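Local structure of Wnt inhibitor of Dorsal protein (Drosophila melanogaster, 4KRR) at residues Ala59-Ala64 with Lys156-Ile161. The protein probably acts as a secreted Wnt-family ligand for frizzled receptors, this piece being its N-terminal domain and linker. Sequence-based numbering, arbitrary orientation.
Sequences AAISMA and KPFEAI
F158 packs its ring against I61 and A64, joining two helices of the helical bundle that forms the core of this Wnt N-terminal domain. Helix 53-75 supplies I61 and A64, one turn apart on the same side. F158 stands in the first turn of helix 158-170, directly after the N-cap residue P157, whose ring suits a helix start because it has no N-H to leave unpaired there.

The contact is wholly apolar in its side chains, and no hydrogen bond links the two segments. With chi1 at -172°, F158 turns CG away from its own N, and the ring extends toward helix 53-75. I61 reaches it with its longer branch, the terminal CD1 coming obliquely to F158 CZ at 3.5 Å. Its CG1 is likewise anti (chi1 -167°). Isoleucine suits the place because its CG1-CD1 arm is long enough to lie against the ring, an apolar surface for an apolar ring; the I61 side chain also touches A162 and L165 farther along helix 158-170. A64 suits its place by being small: its methyl leaves room for the ring, meeting it in plane at the edge, with CB 3.9 Å from F158 CE1.

The ring also lies against the backbone of helix 53-75, since F158 CZ lies 3.6 Å from I61 O. Q18 and S22 of helix 8-26 also touch the phenylalanine, so three helices converge on it. Nearby, K156 O accepts a hydrogen bond from H68 NE2. At A64 the approach is to the main chain itself, with F158 CE1 3.6 Å from A64 C.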
loop_
_atom_site.group_PDB
_atom_site.type_symbol
_atom_site.label_atom_id
_atom_site.label_comp_id
_atom_site.label_asym_id
_atom_site.label_seq_id
_atom_site.Cartn_x
_atom_site.Cartn_y
_atom_site.Cartn_z
ATOM N N ALA A 59 0.427 -0.587 -8.966
ATOM C CA ALA A 59 0.010 0.672 -8.363
ATOM C C ALA A 59 -0.439 0.464 -6.917
ATOM O O ALA A 59 -0.149 1.287 -6.046
ATOM C CB ALA A 59 -1.108 1.309 -9.182
ATOM N N ALA A 60 -1.147 -0.636 -6.673
ATOM C CA ALA A 60 -1.632 -0.965 -5.333
ATOM C C ALA A 60 -0.493 -1.253 -4.362
ATOM O O ALA A 60 -0.449 -0.689 -3.267
ATOM C CB ALA A 60 -2.591 -2.149 -5.388
ATOM N N ILE A 61 0.427 -2.129 -4.759
ATOM C CA ILE A 61 1.538 -2.501 -3.886
ATOM C C ILE A 61 2.486 -1.319 -3.666
ATOM O O ILE A 61 3.099 -1.194 -2.605
ATOM C CB ILE A 61 2.313 -3.748 -4.408
ATOM C CG1 ILE A 61 3.255 -4.300 -3.334
ATOM C CG2 ILE A 61 3.083 -3.432 -5.682
ATOM C CD1 ILE A 61 2.560 -5.117 -2.255
ATOM N N SER A 62 2.584 -0.440 -4.660
ATOM C CA SER A 62 3.450 0.729 -4.558
ATOM C C SER A 62 2.856 1.769 -3.612
ATOM O O SER A 62 3.552 2.295 -2.745
ATOM C CB SER A 62 3.706 1.340 -5.937
ATOM O OG SER A 62 4.311 0.391 -6.799
ATOM N N MET A 63 1.569 2.059 -3.786
ATOM C CA MET A 63 0.857 2.955 -2.883
ATOM C C MET A 63 0.902 2.447 -1.448
ATOM O O MET A 63 1.152 3.212 -0.518
ATOM C CB MET A 63 -0.601 3.103 -3.311
ATOM C CG MET A 63 -1.455 3.823 -2.282
ATOM S SD MET A 63 -3.172 3.991 -2.781
ATOM C CE MET A 63 -3.876 4.712 -1.300
ATOM N N ALA A 64 0.656 1.152 -1.278
ATOM C CA ALA A 64 0.635 0.541 0.047
ATOM C C ALA A 64 1.991 0.644 0.739
ATOM O O ALA A 64 2.064 0.903 1.940
ATOM C CB ALA A 64 0.192 -0.914 -0.046
ATOM N N LYS A 156 0.862 -4.045 10.380
ATOM C CA LYS A 156 1.456 -5.364 10.180
ATOM C C LYS A 156 2.742 -5.237 9.378
ATOM O O LYS A 156 2.942 -4.239 8.683
ATOM C CB LYS A 156 0.498 -6.279 9.410
ATOM C CG LYS A 156 -0.815 -6.574 10.095
ATOM C CD LYS A 156 -1.633 -7.574 9.290
ATOM C CE LYS A 156 -1.908 -7.066 7.883
ATOM N NZ LYS A 156 -2.756 -8.014 7.108
ATOM N N PRO A 157 3.626 -6.244 9.476
ATOM C CA PRO A 157 4.771 -6.294 8.562
ATOM C C PRO A 157 4.281 -6.252 7.118
ATOM O O PRO A 157 3.224 -6.806 6.812
ATOM C CB PRO A 157 5.424 -7.647 8.880
ATOM C CG PRO A 157 4.429 -8.391 9.736
ATOM C CD PRO A 157 3.654 -7.342 10.454
ATOM N N PHE A 158 5.028 -5.585 6.247
ATOM C CA PHE A 158 4.535 -5.326 4.901
ATOM C C PHE A 158 4.315 -6.597 4.083
ATOM O O PHE A 158 3.479 -6.621 3.179
ATOM C CB PHE A 158 5.448 -4.356 4.150
ATOM C CG PHE A 158 4.888 -3.922 2.834
ATOM C CD1 PHE A 158 3.814 -3.051 2.782
ATOM C CD2 PHE A 158 5.415 -4.401 1.647
ATOM C CE1 PHE A 158 3.279 -2.657 1.572
ATOM C CE2 PHE A 158 4.887 -4.008 0.432
ATOM C CZ PHE A 158 3.818 -3.135 0.396
ATOM N N GLU A 159 5.056 -7.651 4.413
ATOM C CA GLU A 159 4.920 -8.930 3.724
ATOM C C GLU A 159 3.503 -9.490 3.859
ATOM O O GLU A 159 2.992 -10.132 2.941
ATOM C CB GLU A 159 5.940 -9.946 4.251
ATOM C CG GLU A 159 7.380 -9.443 4.282
ATOM C CD GLU A 159 7.709 -8.670 5.548
ATOM O OE1 GLU A 159 7.846 -9.305 6.615
ATOM O OE2 GLU A 159 7.829 -7.428 5.478
ATOM N N ALA A 160 2.873 -9.242 5.005
ATOM C CA ALA A 160 1.510 -9.714 5.245
ATOM C C ALA A 160 0.496 -8.892 4.457
ATOM O O ALA A 160 -0.458 -9.433 3.895
ATOM C CB ALA A 160 1.188 -9.685 6.733
ATOM N N ILE A 161 0.706 -7.580 4.423
ATOM C CA ILE A 161 -0.114 -6.684 3.613
ATOM C C ILE A 161 0.038 -7.028 2.130
ATOM O O ILE A 161 -0.935 -7.011 1.373
ATOM C CB ILE A 161 0.265 -5.205 3.866
ATOM C CG1 ILE A 161 0.012 -4.843 5.334
ATOM C CG2 ILE A 161 -0.506 -4.273 2.933
ATOM C CD1 ILE A 161 0.504 -3.463 5.731
#